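Local atomic coordinates of thrombospondin related anonymous protein (Plasmodium falciparum, PDB entry 4F1J), a protein that probably mediates adhesion of the malaria parasite as a transmembrane protein, and binds magnesium through its von Willebrand factor A domain, the part described here. Residues His48-Glu60 and Leu87-Gln100. Numbering follows the deposited sequence.
With MG (magnesium ion), chain H; EDO (1,2-ethanediol), chain K.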
ATOM      1  N   HIS A  48       3.237  12.281  -4.201  1.00 10.30           N
ATOM      2  CA  HIS A  48       4.529  11.958  -3.644  1.00 10.06           C
ATOM      3  C   HIS A  48       4.384  10.571  -3.009  1.00 10.07           C
ATOM      4  O   HIS A  48       3.555  10.379  -2.103  1.00  9.99           O
ATOM      5  CB  HIS A  48       4.960  12.921  -2.536  1.00 10.23           C
ATOM      6  CG  HIS A  48       5.235  14.327  -2.990  1.00 10.77           C
ATOM      7  ND1 HIS A  48       5.958  15.216  -2.219  1.00 12.51           N
ATOM      8  CD2 HIS A  48       4.859  15.014  -4.097  1.00 10.90           C
ATOM      9  CE1 HIS A  48       6.035  16.380  -2.844  1.00 11.33           C
ATOM     10  NE2 HIS A  48       5.368  16.289  -3.978  1.00 10.88           N
ATOM     11  N   LEU A  49       5.227   9.642  -3.458  1.00  9.22           N
ATOM     12  CA  LEU A  49       5.242   8.269  -2.977  1.00  8.36           C
ATOM     13  C   LEU A  49       6.172   8.038  -1.811  1.00  7.98           C
ATOM     14  O   LEU A  49       7.296   8.528  -1.773  1.00  7.57           O
ATOM     15  CB  LEU A  49       5.679   7.339  -4.125  1.00  8.72           C
ATOM     16  CG  LEU A  49       5.705   5.840  -3.838  1.00  8.20           C
ATOM     17  CD1 LEU A  49       4.294   5.297  -3.670  1.00  7.17           C
ATOM     18  CD2 LEU A  49       6.463   5.181  -5.016  1.00  8.11           C
ATOM     19  N   TYR A  50       5.687   7.223  -0.866  1.00  7.40           N
ATOM     20  CA  TYR A  50       6.500   6.595   0.173  1.00  7.64           C
ATOM     21  C   TYR A  50       6.282   5.103  -0.012  1.00  7.48           C
ATOM     22  O   TYR A  50       5.207   4.673  -0.417  1.00  7.48           O
ATOM     23  CB  TYR A  50       6.008   6.996   1.550  1.00  6.92           C
ATOM     24  CG  TYR A  50       6.458   6.083   2.692  1.00  7.13           C
ATOM     25  CD1 TYR A  50       5.726   4.930   3.036  1.00  6.20           C
ATOM     26  CD2 TYR A  50       7.627   6.364   3.399  1.00  8.86           C
ATOM     27  CE1 TYR A  50       6.135   4.126   4.105  1.00  5.98           C
ATOM     28  CE2 TYR A  50       8.056   5.531   4.444  1.00  7.82           C
ATOM     29  CZ  TYR A  50       7.302   4.421   4.778  1.00  8.03           C
ATOM     30  OH  TYR A  50       7.738   3.619   5.839  1.00  7.95           O
ATOM     31  N   ALA A  51       7.303   4.314   0.269  1.00  7.33           N
ATOM     32  CA  ALA A  51       7.139   2.858   0.188  1.00  8.09           C
ATOM     33  C   ALA A  51       7.892   2.184   1.294  1.00  8.14           C
ATOM     34  O   ALA A  51       9.030   2.539   1.601  1.00  8.69           O
ATOM     35  CB  ALA A  51       7.591   2.301  -1.194  1.00  7.47           C
ATOM     36  N   ASN A  52       7.236   1.215   1.915  1.00  8.27           N
ATOM     37  CA  ASN A  52       7.933   0.261   2.769  1.00  8.14           C
ATOM     38  C   ASN A  52       7.548  -1.153   2.423  1.00  7.91           C
ATOM     39  O   ASN A  52       6.554  -1.377   1.729  1.00  7.76           O
ATOM     40  CB  ASN A  52       7.829   0.559   4.284  1.00  7.75           C
ATOM     41  CG  ASN A  52       6.459   0.299   4.913  1.00  7.95           C
ATOM     42  OD1 ASN A  52       5.739  -0.631   4.553  1.00  8.83           O
ATOM     43  ND2 ASN A  52       6.115   1.120   5.913  1.00  7.37           N
ATOM     44  N   ILE A  53       8.391  -2.088   2.853  1.00  7.59           N
ATOM     45  CA  ILE A  53       8.016  -3.502   2.855  1.00  8.51           C
ATOM     46  C   ILE A  53       7.804  -3.898   4.302  1.00  8.12           C
ATOM     47  O   ILE A  53       8.409  -3.297   5.211  1.00  9.25           O
ATOM     48  CB  ILE A  53       9.062  -4.379   2.179  1.00  8.67           C
ATOM     49  CG1 ILE A  53      10.443  -4.166   2.798  1.00  8.75           C
ATOM     50  CG2 ILE A  53       9.104  -4.071   0.664  1.00  8.92           C
ATOM     51  CD1 ILE A  53      11.539  -5.100   2.247  1.00 10.75           C
ATOM     52  N   PHE A  54       6.983  -4.904   4.537  1.00  8.09           N
ATOM     53  CA  PHE A  54       6.776  -5.366   5.901  1.00  7.40           C
ATOM     54  C   PHE A  54       6.515  -6.866   5.944  1.00  8.18           C
ATOM     55  O   PHE A  54       5.763  -7.431   5.150  1.00  7.51           O
ATOM     56  CB  PHE A  54       5.656  -4.580   6.609  1.00  7.61           C
ATOM     57  CG  PHE A  54       4.279  -4.893   6.113  1.00  7.27           C
ATOM     58  CD1 PHE A  54       3.746  -4.201   5.044  1.00  7.01           C
ATOM     59  CD2 PHE A  54       3.499  -5.874   6.708  1.00  7.35           C
ATOM     60  CE1 PHE A  54       2.481  -4.480   4.568  1.00  6.90           C
ATOM     61  CE2 PHE A  54       2.230  -6.167   6.201  1.00  6.37           C
ATOM     62  CZ  PHE A  54       1.744  -5.480   5.127  1.00  9.03           C
ATOM     63  N   SER A  55       7.208  -7.512   6.875  1.00  8.76           N
ATOM     64  CA  SER A  55       6.913  -8.892   7.212  1.00  8.87           C
ATOM     65  C   SER A  55       7.159  -9.000   8.722  1.00  8.95           C
ATOM     66  O   SER A  55       6.237  -8.765   9.496  1.00  8.22           O
ATOM     67  CB  SER A  55       7.710  -9.876   6.335  1.00  8.37           C
ATOM     68  OG  SER A  55       9.101  -9.749   6.478  1.00  7.33           O
ATOM     69  N   ASN A  56       8.390  -9.288   9.148  1.00 10.06           N
ATOM     70  CA  ASN A  56       8.709  -9.306  10.579  1.00 10.80           C
ATOM     71  C   ASN A  56       8.588  -7.901  11.170  1.00 10.86           C
ATOM     72  O   ASN A  56       8.141  -7.720  12.294  1.00 10.71           O
ATOM     73  CB  ASN A  56      10.124  -9.876  10.821  1.00 11.19           C
ATOM     74  CG  ASN A  56      10.224 -11.371  10.509  1.00 10.90           C
ATOM     75  OD1 ASN A  56       9.203 -12.063  10.386  1.00 10.45           O
ATOM     76  ND2 ASN A  56      11.462 -11.878  10.391  1.00 12.15           N
ATOM     77  N   ASN A  57       9.036  -6.929  10.375  0.50 11.35           N
ATOM     78  CA  ASN A  57       9.027  -5.505  10.702  0.50 11.29           C
ATOM     79  C   ASN A  57       8.834  -4.725   9.412  0.50 10.79           C
ATOM     80  O   ASN A  57       8.904  -5.308   8.323  0.50 10.13           O
ATOM     81  CB  ASN A  57      10.362  -5.106  11.341  0.50 11.63           C
ATOM     82  CG  ASN A  57      10.640  -5.871  12.624  0.50 13.16           C
ATOM     83  OD1 ASN A  57      10.019  -5.612  13.646  0.50 14.80           O
ATOM     84  ND2 ASN A  57      11.554  -6.840  12.560  0.50 14.16           N
ATOM     85  N   ALA A  58       8.571  -3.420   9.526  1.00 10.30           N
ATOM     86  CA  ALA A  58       8.569  -2.523   8.360  1.00 10.36           C
ATOM     87  C   ALA A  58       9.975  -1.987   8.043  1.00 10.78           C
ATOM     88  O   ALA A  58      10.748  -1.677   8.948  1.00 11.34           O
ATOM     89  CB  ALA A  58       7.614  -1.371   8.604  1.00 10.45           C
ATOM     90  N   LYS A  59      10.300  -1.905   6.758  1.00 10.11           N
ATOM     91  CA  LYS A  59      11.560  -1.324   6.314  1.00 11.46           C
ATOM     92  C   LYS A  59      11.264  -0.355   5.185  1.00 10.33           C
ATOM     93  O   LYS A  59      10.697  -0.749   4.168  1.00  9.54           O
ATOM     94  CB  LYS A  59      12.511  -2.418   5.825  1.00 12.00           C
ATOM     95  CG  LYS A  59      13.818  -1.877   5.287  1.00 14.64           C
ATOM     96  CD  LYS A  59      14.792  -2.958   4.909  1.00 16.24           C
ATOM     97  CE  LYS A  59      16.009  -2.330   4.229  1.00 19.62           C
ATOM     98  NZ  LYS A  59      17.022  -3.373   3.885  1.00 22.91           N
ATOM     99  N   GLU A  60      11.618   0.906   5.382  1.00 10.18           N
ATOM    100  CA  GLU A  60      11.437   1.935   4.355  1.00 10.25           C
ATOM    101  C   GLU A  60      12.312   1.633   3.150  1.00  9.75           C
ATOM    102  O   GLU A  60      13.516   1.309   3.300  1.00 10.18           O
ATOM    103  CB  GLU A  60      11.794   3.303   4.915  1.00  9.82           C
ATOM    104  CG  GLU A  60      11.577   4.453   3.925  1.00  9.71           C
ATOM    105  CD  GLU A  60      12.020   5.787   4.494  1.00 11.94           C
ATOM    106  OE1 GLU A  60      11.342   6.288   5.411  1.00 13.53           O
ATOM    107  OE2 GLU A  60      13.072   6.296   4.052  1.00 15.14           O
ATOM    108  N   LEU A  87      14.199 -11.583  -0.118  1.00 13.55           N
ATOM    109  CA  LEU A  87      12.748 -11.559   0.037  1.00 11.90           C
ATOM    110  C   LEU A  87      12.112 -12.582  -0.881  1.00 11.15           C
ATOM    111  O   LEU A  87      12.668 -12.914  -1.916  1.00 13.14           O
ATOM    112  CB  LEU A  87      12.215 -10.180  -0.335  1.00 10.56           C
ATOM    113  CG  LEU A  87      12.699  -9.052   0.564  1.00 11.17           C
ATOM    114  CD1 LEU A  87      12.179  -7.704  -0.030  1.00 11.51           C
ATOM    115  CD2 LEU A  87      12.275  -9.258   2.020  1.00 11.52           C
ATOM    116  N   PRO A  88      10.935 -13.081  -0.522  1.00 11.35           N
ATOM    117  CA  PRO A  88      10.141 -12.802   0.672  1.00 10.77           C
ATOM    118  C   PRO A  88      10.478 -13.712   1.846  1.00 12.37           C
ATOM    119  O   PRO A  88      11.047 -14.786   1.652  1.00 12.01           O
ATOM    120  CB  PRO A  88       8.732 -13.104   0.197  1.00  9.96           C
ATOM    121  CG  PRO A  88       8.935 -14.240  -0.790  1.00 11.18           C
ATOM    122  CD  PRO A  88      10.235 -13.995  -1.447  1.00 10.61           C
ATOM    123  N   TYR A  89      10.104 -13.289   3.043  1.00 12.06           N
ATOM    124  CA  TYR A  89      10.269 -14.094   4.243  1.00 12.44           C
ATOM    125  C   TYR A  89       9.557 -13.430   5.418  1.00 12.57           C
ATOM    126  O   TYR A  89       9.327 -12.210   5.423  1.00 12.35           O
ATOM    127  CB  TYR A  89      11.759 -14.283   4.573  1.00 13.22           C
ATOM    128  CG  TYR A  89      12.451 -13.077   5.171  1.00 14.28           C
ATOM    129  CD1 TYR A  89      12.344 -12.798   6.522  1.00 15.48           C
ATOM    130  CD2 TYR A  89      13.231 -12.240   4.383  1.00 16.55           C
ATOM    131  CE1 TYR A  89      12.985 -11.690   7.089  1.00 15.66           C
ATOM    132  CE2 TYR A  89      13.857 -11.130   4.925  1.00 15.76           C
ATOM    133  CZ  TYR A  89      13.730 -10.868   6.295  1.00 16.91           C
ATOM    134  OH  TYR A  89      14.382  -9.783   6.841  1.00 19.07           O
ATOM    135  N   GLY A  90       9.215 -14.237   6.418  1.00 12.16           N
ATOM    136  CA  GLY A  90       8.746 -13.716   7.688  1.00 12.31           C
ATOM    137  C   GLY A  90       7.245 -13.570   7.784  1.00 11.90           C
ATOM    138  O   GLY A  90       6.516 -14.041   6.919  1.00 12.02           O
ATOM    139  N   ARG A  91       6.809 -12.909   8.848  1.00 11.25           N
ATOM    140  CA  ARG A  91       5.394 -12.874   9.234  1.00 11.38           C
ATOM    141  C   ARG A  91       4.685 -11.650   8.658  1.00 10.47           C
ATOM    142  O   ARG A  91       5.049 -11.231   7.581  1.00  9.88           O
ATOM    143  CB  ARG A  91       5.247 -13.032  10.762  1.00 12.02           C
ATOM    144  CG  ARG A  91       5.990 -12.047  11.614  1.00 13.12           C
ATOM    145  CD  ARG A  91       5.840 -12.400  13.109  1.00 14.44           C
ATOM    146  NE  ARG A  91       6.376 -11.364  13.983  1.00 18.40           N
ATOM    147  CZ  ARG A  91       5.747 -10.218  14.297  1.00 20.93           C
ATOM    148  NH1 ARG A  91       4.543  -9.909  13.810  1.00 20.95           N
ATOM    149  NH2 ARG A  91       6.326  -9.362  15.121  1.00 23.67           N
ATOM    150  N   THR A  92       3.655 -11.129   9.322  1.00  9.63           N
ATOM    151  CA  THR A  92       2.819 -10.061   8.732  1.00 10.35           C
ATOM    152  C   THR A  92       2.565  -8.945   9.745  1.00  9.60           C
ATOM    153  O   THR A  92       1.445  -8.807  10.267  1.00  9.86           O
ATOM    154  CB  THR A  92       1.488 -10.646   8.215  1.00  9.51           C
ATOM    155  OG1 THR A  92       1.755 -11.832   7.435  1.00 11.19           O
ATOM    156  CG2 THR A  92       0.696  -9.628   7.390  1.00  9.41           C
ATOM    157  N   ASN A  93       3.605  -8.151   9.984  1.00  9.45           N
ATOM    158  CA  ASN A  93       3.552  -7.091  10.982  1.00  8.82           C
ATOM    159  C   ASN A  93       3.011  -5.817  10.324  1.00  8.82           C
ATOM    160  O   ASN A  93       3.727  -4.822  10.175  1.00  8.43           O
ATOM    161  CB  ASN A  93       4.938  -6.867  11.560  1.00  8.74           C
ATOM    162  CG  ASN A  93       4.941  -6.049  12.849  1.00  8.04           C
ATOM    163  OD1 ASN A  93       3.964  -5.408  13.228  1.00  9.62           O
ATOM    164  ND2 ASN A  93       6.078  -6.050  13.499  1.00  8.06           N
ATOM    165  N   LEU A  94       1.733  -5.860   9.962  1.00  9.28           N
ATOM    166  CA  LEU A  94       1.055  -4.694   9.384  1.00  9.04           C
ATOM    167  C   LEU A  94       1.049  -3.528  10.356  1.00  9.51           C
ATOM    168  O   LEU A  94       1.187  -2.369   9.945  1.00  8.88           O
ATOM    169  CB  LEU A  94      -0.389  -5.024   8.995  1.00  8.83           C
ATOM    170  CG  LEU A  94      -1.192  -3.852   8.395  1.00  9.73           C
ATOM    171  CD1 LEU A  94      -0.518  -3.337   7.156  1.00 10.57           C
ATOM    172  CD2 LEU A  94      -2.646  -4.264   8.124  1.00  8.94           C
ATOM    173  N   SER A  95       0.883  -3.804  11.643  1.00  8.68           N
ATOM    174  CA  SER A  95       0.782  -2.715  12.611  1.00  8.95           C
ATOM    175  C   SER A  95       2.073  -1.881  12.663  1.00  8.65           C
ATOM    176  O   SER A  95       1.994  -0.661  12.761  1.00  8.42           O
ATOM    177  CB  SER A  95       0.343  -3.236  13.989  1.00  9.56           C
ATOM    178  OG  SER A  95       1.323  -4.105  14.548  1.00 11.53           O
ATOM    179  N   ASP A  96       3.233  -2.508  12.517  1.00  8.34           N
ATOM    180  CA  ASP A  96       4.502  -1.771  12.431  1.00  8.90           C
ATOM    181  C   ASP A  96       4.594  -0.905  11.158  1.00  8.67           C
ATOM    182  O   ASP A  96       5.101   0.220  11.201  1.00 10.17           O
ATOM    183  CB  ASP A  96       5.715  -2.712  12.496  1.00  9.15           C
ATOM    184  CG  ASP A  96       7.011  -1.967  12.716  1.00 10.52           C
ATOM    185  OD1 ASP A  96       7.054  -1.115  13.632  1.00 11.80           O
ATOM    186  OD2 ASP A  96       7.993  -2.197  11.979  1.00 11.82           O
ATOM    187  N   ALA A  97       4.149  -1.454  10.039  1.00  7.96           N
ATOM    188  CA  ALA A  97       4.080  -0.690   8.791  1.00  7.65           C
ATOM    189  C   ALA A  97       3.195   0.563   8.931  1.00  8.08           C
ATOM    190  O   ALA A  97       3.538   1.653   8.468  1.00  8.45           O
ATOM    191  CB  ALA A  97       3.526  -1.578   7.697  1.00  7.00           C
ATOM    192  N   LEU A  98       2.017   0.384   9.502  1.00  8.09           N
ATOM    193  CA  LEU A  98       1.076   1.502   9.738  1.00  8.51           C
ATOM    194  C   LEU A  98       1.662   2.506  10.751  1.00  9.36           C
ATOM    195  O   LEU A  98       1.493   3.731  10.615  1.00  9.61           O
ATOM    196  CB  LEU A  98      -0.266   0.960  10.230  1.00  8.88           C
ATOM    197  CG  LEU A  98      -1.100   0.149   9.239  1.00  7.59           C
ATOM    198  CD1 LEU A  98      -2.248  -0.567  10.002  1.00  9.16           C
ATOM    199  CD2 LEU A  98      -1.629   1.047   8.100  1.00  9.49           C
ATOM    200  N   LEU A  99       2.337   1.986  11.769  1.00  9.76           N
ATOM    201  CA  LEU A  99       3.051   2.832  12.732  1.00 10.18           C
ATOM    202  C   LEU A  99       4.061   3.779  12.046  1.00 10.50           C
ATOM    203  O   LEU A  99       4.191   4.941  12.414  1.00 10.81           O
ATOM    204  CB  LEU A  99       3.757   1.980  13.781  1.00 10.63           C
ATOM    205  CG  LEU A  99       4.653   2.721  14.794  1.00  9.91           C
ATOM    206  CD1 LEU A  99       3.882   3.789  15.548  1.00 13.45           C
ATOM    207  CD2 LEU A  99       5.241   1.692  15.731  1.00 11.88           C
ATOM    208  N   GLN A 100       4.762   3.297  11.030  1.00 10.15           N
ATOM    209  CA  GLN A 100       5.754   4.151  10.337  1.00 10.64           C
ATOM    210  C   GLN A 100       5.061   5.305   9.645  1.00 10.16           C
ATOM    211  O   GLN A 100       5.588   6.430   9.621  1.00 10.26           O
ATOM    212  CB  GLN A 100       6.575   3.355   9.341  1.00 10.94           C
ATOM    213  CG  GLN A 100       7.357   2.186   9.962  1.00 11.40           C
ATOM    214  CD  GLN A 100       8.019   2.520  11.280  1.00 16.07           C
ATOM    215  OE1 GLN A 100       8.832   3.452  11.368  1.00 17.37           O
ATOM    216  NE2 GLN A 100       7.650   1.799  12.335  1.00 16.51           N
TER
HETATM  217 MG    MG H 306       2.040  -3.725  16.539  0.50 15.47          MG
HETATM  218  C1  EDO K 309      11.468  -7.866   6.924  1.00 21.60           C
HETATM  219  O1  EDO K 309      11.063  -7.726   8.276  1.00 16.26           O
HETATM  220  C2  EDO K 309      10.948  -6.705   6.138  1.00 21.26           C
HETATM  221  O2  EDO K 309      11.599  -5.569   6.688  1.00 26.96           O
HETATM  222  O   HOH W   1      10.342  -1.039  11.811  1.00 22.36           O
HETATM  223  O   HOH W   2       3.718  -4.814  15.741  1.00 25.60           O
HETATM  224  O   HOH W   3       2.821  -1.958  15.984  1.00 17.47           O
HETATM  225  O   HOH W   4       2.997  -3.423  18.369  1.00 25.19           O
HETATM  226  O   HOH W   5       1.293  -5.539  16.968  1.00 37.93           O
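Leu87 meets Ile53 of strand 47-54 tip to tip, their CD1 methyls 3.5 Å apart. At Tyr89 the carbonyl O accepts, in its plane, the hydroxyl of Ser55 (OG to O 2.7 Å), while Asn56 ND2 comes in the plane of the Tyr89 ring at its edge, near CE1, amide and ring planes 72° apart. Gly90 lets Asn56 OD1 come close to its CA, and the same OD1 takes Arg91 N at 3.0 Å. The Arg91 guanidinium passes with one face over Asn56 O but finds its salt bridge with Asp127. Thr92 lies beside the magnesium of Ser17, Ser19 and Asp123, the MIDAS of the von Willebrand factor A fold. Asn93 N donates to Ser55 O (2.7 Å); chi1 of -165° swings its amide toward the turn 55-57, and ND2 gives Asn56 O, in the amide plane, an almost straight bond of 2.9 Å. Asn93 is also the N-cap of helix 94-106: OD1 accepts Asp96 N from well above the carbonyl plane, not on a lone pair. Leu94 runs alongside Phe54, CD1 to CZ 3.7 Å. Asp96 OD2 receives Ala58 N on its anti lone pair, 2.8 Å away, and a water bridges that oxygen to Ala58 O. Ala97 CB meets the Phe54 ring at CD1. Gln100 packs CG against Ala58 CB, then bends back (chi2 -42°), NE2 donating to Asp96 O. Polar turn groups are thus tied to the helix start, where Ser95 and Asp131 bind the second magnesium; Asn93 OD1 accepts from one of its waters, coupling turn, cap and metal shell.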